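Geranylgeranyl pyrophosphate synthase (PDB 3LK5) probably joins allylic and homoallylic isoprenoid diphosphates in a magnesium-dependent prenyl transfer, as members of the FPP/GGPP synthase family do. Local coordinates at residues A45-T48 with D49-H53; K63-R66 with P67-A70; S166-A170 with E171-R175; G280-T283 with V284-L288; E331-E334 with Q335-Q339. All coordinates share one frame; numbering follows the deposited sequence.

Interaction 1 (A45-T48 with D49-H53)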
# COMPACT_ATOMS: atom_id res chain seq x y z
N ALA A 45 9.01 -19.81 5.68
CA ALA A 45 8.10 -20.59 4.84
C ALA A 45 6.66 -20.07 4.80
O ALA A 45 6.05 -20.04 3.73
CB ALA A 45 8.15 -22.11 5.24
N PRO A 46 6.10 -19.61 5.95
CA PRO A 46 4.70 -19.12 5.85
C PRO A 46 4.57 -17.87 4.98
O PRO A 46 3.50 -17.61 4.43
CB PRO A 46 4.36 -18.77 7.32
CG PRO A 46 5.28 -19.61 8.12
CD PRO A 46 6.57 -19.58 7.34
N VAL A 47 5.66 -17.11 4.86
CA VAL A 47 5.67 -15.93 3.99
C VAL A 47 5.75 -16.38 2.52
O VAL A 47 5.06 -15.83 1.66
CB VAL A 47 6.83 -14.97 4.32
CG1 VAL A 47 6.68 -13.62 3.58
CG2 VAL A 47 6.88 -14.68 5.83
N THR A 48 6.59 -17.37 2.25
CA THR A 48 6.55 -18.04 0.93
C THR A 48 5.15 -18.52 0.59
O THR A 48 4.69 -18.28 -0.51
CB THR A 48 7.54 -19.19 0.89
OG1 THR A 48 8.85 -18.64 0.98
CG2 THR A 48 7.39 -20.03 -0.42
N ASP A 49 4.47 -19.17 1.53
CA ASP A 49 3.08 -19.64 1.31
C ASP A 49 2.09 -18.50 1.00
O ASP A 49 1.25 -18.60 0.09
CB ASP A 49 2.56 -20.50 2.50
CG ASP A 49 3.41 -21.75 2.75
OD1 ASP A 49 4.13 -22.17 1.83
OD2 ASP A 49 3.36 -22.31 3.88
N ALA A 50 2.18 -17.40 1.76
CA ALA A 50 1.34 -16.24 1.44
C ALA A 50 1.62 -15.66 0.06
O ALA A 50 0.71 -15.35 -0.68
CB ALA A 50 1.47 -15.15 2.52
N VAL A 51 2.89 -15.52 -0.29
CA VAL A 51 3.26 -14.89 -1.56
C VAL A 51 2.87 -15.83 -2.71
O VAL A 51 2.52 -15.37 -3.78
CB VAL A 51 4.77 -14.53 -1.59
CG1 VAL A 51 5.24 -14.14 -2.99
CG2 VAL A 51 5.08 -13.41 -0.59
N ALA A 52 2.93 -17.15 -2.47
CA ALA A 52 2.46 -18.14 -3.50
C ALA A 52 1.02 -17.87 -3.89
O ALA A 52 0.64 -17.98 -5.07
CB ALA A 52 2.62 -19.62 -2.97
N HIS A 53 0.20 -17.54 -2.91
CA HIS A 53 -1.20 -17.22 -3.14
C HIS A 53 -1.35 -15.92 -3.91
O HIS A 53 -2.21 -15.81 -4.81
CB HIS A 53 -1.95 -17.15 -1.80
CG HIS A 53 -2.16 -18.49 -1.16
ND1 HIS A 53 -2.73 -19.54 -1.84
CD2 HIS A 53 -1.87 -18.95 0.08
CE1 HIS A 53 -2.78 -20.60 -1.04
NE2 HIS A 53 -2.27 -20.26 0.13

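Interaction 2 (K63-R66 with P67-A70)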
# COMPACT_ATOMS: atom_id res chain seq x y z
N LYS A 63 -7.65 -9.23 -17.39
CA LYS A 63 -7.62 -8.82 -18.79
C LYS A 63 -6.37 -7.99 -19.19
O LYS A 63 -6.07 -7.81 -20.37
CB LYS A 63 -8.90 -8.05 -19.14
CG LYS A 63 -10.21 -8.88 -19.04
CD LYS A 63 -10.33 -9.96 -20.14
CE LYS A 63 -10.69 -9.42 -21.54
NZ LYS A 63 -12.14 -9.02 -21.62
N ARG A 64 -5.64 -7.50 -18.19
CA ARG A 64 -4.42 -6.67 -18.42
C ARG A 64 -4.72 -5.36 -19.20
O ARG A 64 -3.89 -4.90 -19.98
CB ARG A 64 -3.32 -7.47 -19.14
CG ARG A 64 -3.09 -8.93 -18.60
CD ARG A 64 -2.86 -9.00 -17.08
NE ARG A 64 -2.43 -10.37 -16.77
CZ ARG A 64 -2.20 -10.86 -15.56
NH1 ARG A 64 -2.32 -10.08 -14.47
NH2 ARG A 64 -1.84 -12.13 -15.43
N ILE A 65 -5.91 -4.81 -19.01
CA ILE A 65 -6.34 -3.61 -19.76
C ILE A 65 -5.46 -2.40 -19.41
O ILE A 65 -5.15 -1.56 -20.26
CB ILE A 65 -7.85 -3.31 -19.50
CG1 ILE A 65 -8.37 -2.27 -20.49
CG2 ILE A 65 -8.10 -2.77 -18.14
CD1 ILE A 65 -8.00 -2.60 -21.91
N ARG A 66 -5.03 -2.33 -18.14
CA ARG A 66 -4.25 -1.16 -17.71
C ARG A 66 -2.85 -1.16 -18.32
O ARG A 66 -2.47 -0.16 -18.91
CB ARG A 66 -4.29 -0.94 -16.17
CG ARG A 66 -5.70 -0.68 -15.64
CD ARG A 66 -5.82 -0.73 -14.11
NE ARG A 66 -7.24 -0.69 -13.77
CZ ARG A 66 -8.08 -1.72 -13.83
NH1 ARG A 66 -7.65 -2.92 -14.19
NH2 ARG A 66 -9.36 -1.55 -13.53
N PRO A 67 -2.09 -2.28 -18.22
CA PRO A 67 -0.82 -2.32 -18.95
C PRO A 67 -1.02 -2.15 -20.44
O PRO A 67 -0.20 -1.54 -21.11
CB PRO A 67 -0.30 -3.76 -18.70
CG PRO A 67 -0.92 -4.17 -17.41
CD PRO A 67 -2.28 -3.47 -17.38
N LEU A 68 -2.11 -2.69 -20.96
CA LEU A 68 -2.38 -2.50 -22.41
C LEU A 68 -2.52 -1.02 -22.81
O LEU A 68 -1.96 -0.57 -23.81
CB LEU A 68 -3.64 -3.28 -22.79
CG LEU A 68 -4.00 -3.32 -24.29
CD1 LEU A 68 -2.82 -3.68 -25.26
CD2 LEU A 68 -5.17 -4.29 -24.45
N TYR A 69 -3.23 -0.25 -21.99
CA TYR A 69 -3.35 1.18 -22.24
C TYR A 69 -2.05 1.93 -22.03
O TYR A 69 -1.77 2.86 -22.78
CB TYR A 69 -4.51 1.82 -21.43
CG TYR A 69 -5.83 1.76 -22.17
CD1 TYR A 69 -6.92 1.10 -21.62
CD2 TYR A 69 -5.98 2.38 -23.43
CE1 TYR A 69 -8.14 1.05 -22.29
CE2 TYR A 69 -7.18 2.34 -24.10
CZ TYR A 69 -8.26 1.69 -23.52
OH TYR A 69 -9.47 1.67 -24.19
N ALA A 70 -1.25 1.56 -21.01
CA ALA A 70 0.06 2.18 -20.86
C ALA A 70 0.93 1.94 -22.12
O ALA A 70 1.60 2.86 -22.62
CB ALA A 70 0.77 1.64 -19.59

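Interaction 3 (S166-A170 with E171-R175)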
# COMPACT_ATOMS: atom_id res chain seq x y z
N SER A 166 12.68 -1.01 -12.91
CA SER A 166 12.40 -1.46 -14.28
C SER A 166 13.61 -1.31 -15.19
O SER A 166 13.70 -2.01 -16.21
CB SER A 166 11.25 -0.63 -14.87
OG SER A 166 11.58 0.76 -14.85
N GLY A 167 14.50 -0.38 -14.85
CA GLY A 167 15.62 -0.03 -15.72
C GLY A 167 15.30 1.15 -16.62
O GLY A 167 16.13 1.51 -17.45
N LEU A 168 14.10 1.76 -16.49
CA LEU A 168 13.85 3.09 -17.10
C LEU A 168 14.95 4.06 -16.64
O LEU A 168 15.39 3.99 -15.48
CB LEU A 168 12.48 3.65 -16.67
CG LEU A 168 11.24 2.98 -17.32
CD1 LEU A 168 9.97 3.64 -16.80
CD2 LEU A 168 11.32 3.11 -18.86
N SER A 169 15.38 4.93 -17.54
CA SER A 169 16.36 5.96 -17.23
C SER A 169 15.83 6.90 -16.14
O SER A 169 14.61 7.00 -15.94
CB SER A 169 16.67 6.78 -18.49
OG SER A 169 15.54 7.56 -18.89
N ALA A 170 16.74 7.58 -15.45
CA ALA A 170 16.35 8.63 -14.48
C ALA A 170 15.39 9.62 -15.10
O ALA A 170 14.45 10.07 -14.44
CB ALA A 170 17.56 9.36 -14.00
N GLU A 171 15.66 10.04 -16.35
CA GLU A 171 14.82 11.03 -17.02
C GLU A 171 13.40 10.49 -17.25
O GLU A 171 12.40 11.19 -16.98
CB GLU A 171 15.45 11.45 -18.36
CG GLU A 171 16.79 12.19 -18.21
CD GLU A 171 18.03 11.31 -17.80
OE1 GLU A 171 18.00 10.04 -17.73
OE2 GLU A 171 19.08 11.94 -17.56
N ALA A 172 13.31 9.25 -17.73
CA ALA A 172 12.01 8.60 -17.94
C ALA A 172 11.26 8.45 -16.61
O ALA A 172 10.06 8.75 -16.54
CB ALA A 172 12.19 7.21 -18.62
N LEU A 173 11.95 8.01 -15.56
CA LEU A 173 11.31 7.92 -14.23
C LEU A 173 10.75 9.25 -13.78
O LEU A 173 9.60 9.31 -13.32
CB LEU A 173 12.25 7.33 -13.15
CG LEU A 173 12.51 5.85 -13.30
CD1 LEU A 173 13.64 5.40 -12.37
CD2 LEU A 173 11.19 5.04 -13.06
N ALA A 174 11.53 10.31 -13.94
CA ALA A 174 11.04 11.62 -13.58
C ALA A 174 9.79 11.99 -14.37
O ALA A 174 8.87 12.62 -13.82
CB ALA A 174 12.14 12.72 -13.78
N ARG A 175 9.75 11.61 -15.66
CA ARG A 175 8.59 11.97 -16.49
C ARG A 175 7.33 11.23 -16.02
O ARG A 175 6.24 11.75 -16.21
CB ARG A 175 8.84 11.66 -17.99
CG ARG A 175 9.78 12.69 -18.69
CD ARG A 175 9.72 12.57 -20.25
NE ARG A 175 10.09 11.23 -20.70
CZ ARG A 175 11.35 10.85 -20.97
NH1 ARG A 175 11.61 9.60 -21.40
NH2 ARG A 175 12.35 11.72 -20.83

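Interaction 4 (G280-T283 with V284-L288)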
# COMPACT_ATOMS: atom_id res chain seq x y z
N GLY A 280 -25.34 -4.17 -3.43
CA GLY A 280 -25.69 -2.76 -3.16
C GLY A 280 -24.81 -1.68 -3.77
O GLY A 280 -24.61 -0.62 -3.15
N LYS A 281 -24.27 -1.92 -4.97
CA LYS A 281 -23.42 -0.90 -5.64
C LYS A 281 -24.20 0.39 -5.88
O LYS A 281 -25.34 0.34 -6.37
CB LYS A 281 -22.88 -1.41 -6.98
CG LYS A 281 -21.79 -2.50 -6.92
CD LYS A 281 -20.35 -1.95 -7.00
CE LYS A 281 -19.93 -1.48 -8.41
NZ LYS A 281 -19.26 -2.55 -9.25
N ARG A 282 -23.59 1.53 -5.60
CA ARG A 282 -24.24 2.81 -5.84
C ARG A 282 -23.91 3.41 -7.22
O ARG A 282 -23.11 4.35 -7.35
CB ARG A 282 -23.93 3.80 -4.71
CG ARG A 282 -24.52 3.35 -3.40
CD ARG A 282 -26.00 3.64 -3.36
NE ARG A 282 -26.69 2.86 -2.35
CZ ARG A 282 -28.02 2.87 -2.16
NH1 ARG A 282 -28.82 3.67 -2.88
NH2 ARG A 282 -28.55 2.10 -1.22
N THR A 283 -24.57 2.86 -8.23
CA THR A 283 -24.28 3.19 -9.61
C THR A 283 -25.06 4.41 -10.11
O THR A 283 -26.08 4.85 -9.50
CB THR A 283 -24.58 1.96 -10.50
OG1 THR A 283 -25.96 1.58 -10.34
CG2 THR A 283 -23.70 0.77 -10.08
N VAL A 284 -24.62 4.94 -11.25
CA VAL A 284 -25.42 5.92 -11.97
C VAL A 284 -26.77 5.31 -12.40
O VAL A 284 -27.80 5.99 -12.30
CB VAL A 284 -24.66 6.45 -13.21
CG1 VAL A 284 -25.60 7.20 -14.16
CG2 VAL A 284 -23.48 7.38 -12.73
N LEU A 285 -26.76 4.06 -12.86
CA LEU A 285 -28.00 3.32 -13.18
C LEU A 285 -28.99 3.36 -12.00
O LEU A 285 -30.18 3.73 -12.16
CB LEU A 285 -27.69 1.85 -13.53
CG LEU A 285 -28.86 0.89 -13.81
CD1 LEU A 285 -29.68 1.33 -15.02
CD2 LEU A 285 -28.46 -0.58 -13.93
N LEU A 286 -28.52 2.94 -10.82
CA LEU A 286 -29.38 2.93 -9.63
C LEU A 286 -29.87 4.32 -9.24
O LEU A 286 -31.05 4.48 -8.90
CB LEU A 286 -28.70 2.20 -8.45
CG LEU A 286 -29.51 2.13 -7.14
CD1 LEU A 286 -30.88 1.39 -7.31
CD2 LEU A 286 -28.66 1.53 -6.00
N ALA A 287 -29.00 5.33 -9.29
CA ALA A 287 -29.41 6.68 -8.91
C ALA A 287 -30.51 7.22 -9.84
O ALA A 287 -31.52 7.79 -9.38
CB ALA A 287 -28.21 7.63 -8.88
N LEU A 288 -30.30 7.05 -11.14
CA LEU A 288 -31.29 7.42 -12.14
C LEU A 288 -32.58 6.58 -12.01
O LEU A 288 -33.68 7.14 -12.18
CB LEU A 288 -30.71 7.33 -13.55
CG LEU A 288 -29.58 8.31 -13.97
CD1 LEU A 288 -28.96 7.85 -15.31
CD2 LEU A 288 -30.10 9.74 -14.08

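Interaction 5 (E331-E334 with Q335-Q339)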
# COMPACT_ATOMS: atom_id res chain seq x y z
N GLU A 331 -32.04 2.75 -20.68
CA GLU A 331 -31.86 3.54 -21.89
C GLU A 331 -31.14 4.85 -21.69
O GLU A 331 -30.37 5.27 -22.55
CB GLU A 331 -33.19 3.72 -22.70
CG GLU A 331 -34.48 3.37 -21.99
CD GLU A 331 -34.70 1.88 -21.79
OE1 GLU A 331 -34.62 1.10 -22.77
OE2 GLU A 331 -34.97 1.49 -20.63
N GLU A 332 -31.39 5.55 -20.58
CA GLU A 332 -30.65 6.77 -20.31
C GLU A 332 -29.13 6.49 -20.13
O GLU A 332 -28.28 7.22 -20.62
CB GLU A 332 -31.22 7.46 -19.04
CG GLU A 332 -30.64 8.83 -18.79
CD GLU A 332 -31.39 9.63 -17.68
OE1 GLU A 332 -32.40 9.13 -17.10
OE2 GLU A 332 -30.95 10.77 -17.40
N VAL A 333 -28.81 5.41 -19.45
CA VAL A 333 -27.38 5.02 -19.35
C VAL A 333 -26.77 4.65 -20.71
O VAL A 333 -25.65 5.08 -21.03
CB VAL A 333 -27.19 3.92 -18.27
CG1 VAL A 333 -25.69 3.38 -18.28
CG2 VAL A 333 -27.60 4.51 -16.84
N GLU A 334 -27.51 3.88 -21.51
CA GLU A 334 -27.06 3.50 -22.85
C GLU A 334 -26.80 4.74 -23.72
O GLU A 334 -25.80 4.79 -24.44
CB GLU A 334 -28.03 2.51 -23.53
CG GLU A 334 -28.08 1.10 -22.86
CD GLU A 334 -27.05 0.11 -23.43
OE1 GLU A 334 -26.20 0.55 -24.23
OE2 GLU A 334 -27.11 -1.11 -23.09
N GLN A 335 -27.67 5.75 -23.63
CA GLN A 335 -27.44 7.02 -24.35
C GLN A 335 -26.15 7.71 -23.91
O GLN A 335 -25.40 8.24 -24.74
CB GLN A 335 -28.66 7.97 -24.22
CG GLN A 335 -29.88 7.51 -25.07
CD GLN A 335 -31.27 8.04 -24.57
OE1 GLN A 335 -32.33 7.52 -25.00
NE2 GLN A 335 -31.26 9.03 -23.67
N ARG A 336 -25.89 7.74 -22.61
CA ARG A 336 -24.64 8.33 -22.10
C ARG A 336 -23.42 7.58 -22.64
O ARG A 336 -22.43 8.20 -23.03
CB ARG A 336 -24.60 8.25 -20.57
CG ARG A 336 -25.50 9.24 -19.88
CD ARG A 336 -25.15 9.22 -18.41
NE ARG A 336 -26.05 10.01 -17.59
CZ ARG A 336 -25.67 10.55 -16.43
NH1 ARG A 336 -24.42 10.37 -15.97
NH2 ARG A 336 -26.56 11.25 -15.73
N ILE A 337 -23.51 6.24 -22.67
CA ILE A 337 -22.39 5.40 -23.17
C ILE A 337 -22.12 5.76 -24.64
O ILE A 337 -20.97 5.98 -25.07
CB ILE A 337 -22.71 3.88 -22.99
CG1 ILE A 337 -22.74 3.50 -21.49
CG2 ILE A 337 -21.72 2.96 -23.76
CD1 ILE A 337 -23.30 2.11 -21.24
N SER A 338 -23.20 5.87 -25.42
CA SER A 338 -23.08 6.21 -26.84
C SER A 338 -22.39 7.55 -27.04
O SER A 338 -21.47 7.68 -27.87
CB SER A 338 -24.48 6.20 -27.49
OG SER A 338 -24.89 4.86 -27.65
N GLN A 339 -22.86 8.56 -26.30
CA GLN A 339 -22.35 9.93 -26.38
C GLN A 339 -20.86 9.97 -26.03
O GLN A 339 -20.04 10.60 -26.74
CB GLN A 339 -23.07 10.80 -25.34
CG GLN A 339 -24.45 11.31 -25.65
CD GLN A 339 -24.93 12.28 -24.55
OE1 GLN A 339 -25.41 11.87 -23.48
NE2 GLN A 339 -24.80 13.58 -24.82
O HOH W 1 -25.07 2.58 -25.95

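Interaction 1 (A45-T48 with D49-H53)
One face of the Asp49 carboxylate lies against the carbonyl oxygen of Ala45, which stands almost squarely above Asp49 CG at 3.3 Å and is nearly equidistant from the two carboxylate oxygens. No bond can form between these acceptors; the oxygen of Ala45 instead receives the backbone N-H of the same aspartate, with Asp49 N to Ala45 O at 2.8 Å. Pro46 CA lies over the same face, displaced toward Asp49 OD2, at 4.0 Å from it. The side chain reaches this place because CG stands beside its own backbone N (chi1 -60°), which turns the acid back toward the start of the helix. A negative charge there would probably interact favourably with the helix dipole.

The following residues continue the i to i+4 bonding. The amide of Ala50 reaches Pro46 O at 3.0 Å. Val51 N meets Val47 O at 2.9 Å, and Ala52 N binds Thr48 O similarly. Beside these rungs Val51 CG2 rests on the Val47 carbonyl oxygen at 3.3 Å, whereas the two valine side chains are only loosely apposed.

This is the opening of helix 45-59, an ordinary alpha-helical ladder with two differently used flanks. Val47, Thr48 and Val51 pack on Ile40 of the preceding helix 21-43, with Thr48 also touching Ala41. Pro46, Val47 and Ala50 meet Tyr196, Gly189 and Leu192 of the second subunit, residues of its helix 170-199, so the turn lies at the dimer interface.

Interaction 2 (K63-R66 with P67-A70)
Ile65 carries CG1 anti to its backbone N (chi1 -168°) and then turns at chi2 (49°), which lays CG1 and CD1 alongside the ring of Tyr69, four residues later. The two side chains run next to each other in the same direction; Ile65 CD1 comes to 3.7 Å from Tyr69 CE1, and CG1 lies against the same CD1-CE1 side of the ring. Leu68 approaches the same methyl, with its CD2 4.2 Å from Ile65 CD1.

Backbone bonds start at the N-cap residue. Arg64 adopts a left-handed conformation (phi 61°), and its carbonyl accepts the amide of Leu68, with Leu68 N to Arg64 O at 3.0 Å. Tyr69 N binds Ile65 O at 2.9 Å, and Ala70 N closes the series on Arg66 O. Pro67, in the first turn, has no N-H to offer and needs none at that position; its CD packs 3.4 Å from Arg64 O.

Arg64 and Tyr69 find their polar partners elsewhere: Arg64 NH1 pairs with Glu98 and the carbonyl of Val58, while Tyr69 OH bonds to Tyr245 OH. Arg66 NH2 makes a weak bond to Thr220. Helix 355-369 covers the Ile65, Leu68 and Tyr69 flank through Leu364.

The amides of Lys63, just before the N-cap, and Ile65, the first helical residue, bind a glycerol, probably from crystallisation. The Arg66 side chain lies about 9 Å from that of Asp108, a magnesium-binding residue, though no metal is bound in this chain. The Lys-Arg-Ile-Arg-Pro run is consistent with the basic signature of trans-prenyltransferases, which in relatives helps form the diphosphate pocket.

Interaction 3 (S166-A170 with E171-R175)
Glu171 bends at chi2 (74°), bringing OE1 back beside the N-cap, 3.6 Å from Ser169 CB and close to the amide of Ala170. It touches the start of the helix here without a bond to Ser169.

Ala172 follows with the capping interaction. Its backbone N lies 3.0 Å from Ser169 OG, and the N-H points at the oxygen with little bend (163°). Ser169 can offer this oxygen because OG stands between its own N and carbonyl carbon (chi1 69°), facing the first turn. The Ala172 methyl meanwhile rests on Leu168 CB at 4.1 Å.

Leu173 combines both kinds of contact. Its amide binds Ser169 O at 2.9 Å in a nearly straight bond. Its side chain crosses that of Leu168 at a slant, with Leu173 CG 4.0 Å from Leu168 CB. Two apolar residues bracketing an N-cap in this way, one just before it and one four after it, form a hydrophobic staple. Upstream, an ST turn on Ser166 shapes the approach of the chain.

Ala174 N then binds Ala170 O at 3.0 Å, a regular helical rung; Ala170 itself packs on Ala170 of the second subunit. Arg175 folds its guanidinium back so that one face lies over Glu171 O and Ala172 CA, while NE and NH1 bond to the carbonyls of Ser230 and Ile231.

Ser169 OG also bonds to Glu85, so the cap is held from outside helix 170-199 as well as from within. A carboxylate there would probably make the serine oxygen a better acceptor for the Ala172 amide.

Interaction 4 (G280-T283 with V284-L288)
Thr283 OG1 takes the backbone N-H of Leu286, with OG1 to Leu286 N at 2.9 Å and an angle of 162° at the hydrogen. The hydroxyl sits between the backbone N and carbonyl carbon of its own residue (chi1 58°), the rotation that aims it into the first turn of helix 284-296. Thr283 is thus the N-cap, and its carbonyl serves the next amide, with Ala287 N to Thr283 O at 3.0 Å. The same hydroxyl oxygen also touches Leu286 CB at 3.4 Å; the threonine and leucine side chains meet at roughly a right angle.

Leu286 also packs against the loop. One of its methyls, CD2, comes within 3.5 Å of Lys281 O and lies over one face of the Arg282 guanidinium, 3.8 Å from NH1. Arg282 achieves this by bending at chi2 (-78°), which folds its chain back across the leucine. Val308 touches both side chains.

Gly280, with positive phi, ends the preceding helix in a Schellman motif, and the chain passes from that glycine to the new N-cap in three residues. The loop borders the metal site: the Arg282 side chain is about 5 Å from that of Asp194, and the Lys281 side chain about 6 Å from that of Asp112, both magnesium-binding residues. Lys281 also makes a long, weak ion pair with Asp276.

The contact therefore couples a capped helix start to two basic side chains whose positive charge would probably offset the carboxylates of a magnesium site with no metal bound in this chain.

Interaction 5 (E331-E334 with Q335-Q339)
Glu331 contributes mainly its carbonyl. The oxygen accepts the amide of Gln335, with Gln335 N to Glu331 O at 2.9 Å, and is flanked by the same residue's side chain, whose CG lies 3.4 Å away. Gln335 carries CG beside its backbone N (chi1 -73°), and the extended remainder runs back along the turn past Glu331 O.

Glu332 O receives Arg336 N at 3.2 Å, a longer rung. An acid and a base four residues apart could pair here, yet Glu332 OE2 and Arg336 NH2 stay 4.7 Å apart. Each charge has another partner: Glu332 forms a salt bridge with Arg292 of helix 284-296, and Arg336 with Asp209 of helix 205-231. The pair thus ties helix 329-347 to two neighbours in the all-helical fold of trans-prenyltransferases.

Val333 is buried and links the turns through side chains as well as backbone. Its carbonyl takes Ile337 N at 2.9 Å, while Val333 CG1 meets Ile337 CD1 at 4.0 Å with the two side chains set at a slant. Both rest on helix 236-263, Val333 through Leu259 and Ile337 through Leu255 and Arg256.

Glu334 O binds Ser338 N at 3.0 Å. A water also donates to this oxygen (2.8 Å from Glu334 O) and, in the conformer described, to Glu334 OE1, while accepting from Ser338 OG. Both side chains were modelled in two conformers, so that bridge between the side chains is provisional. In the same conformer, Glu334 OE2 forms a salt bridge with Arg256.

From the N terminus, the five contacts follow one another in series; none nests within or crosses another. Each joins residues a few positions apart in one continuous stretch, so none closes a long loop. Interaction 1 starts helix 45-59 at the dimer interface, and interaction 2 opens the next helix, 65-78, about 27 Å away between centres. Interaction 3 turns the chain from helix 144-164 into helix 170-199. Beyond the chain's centre, about 41 Å from interaction 3 between centres, interaction 4 begins helix 284-296. Only interactions 4 and 5 touch: Leu288 CD2 reaches Glu332 OE2 at 3.6 Å, while Val284 and Leu285 pack on Arg336 and Val333, joining helices 284-296 and 329-347.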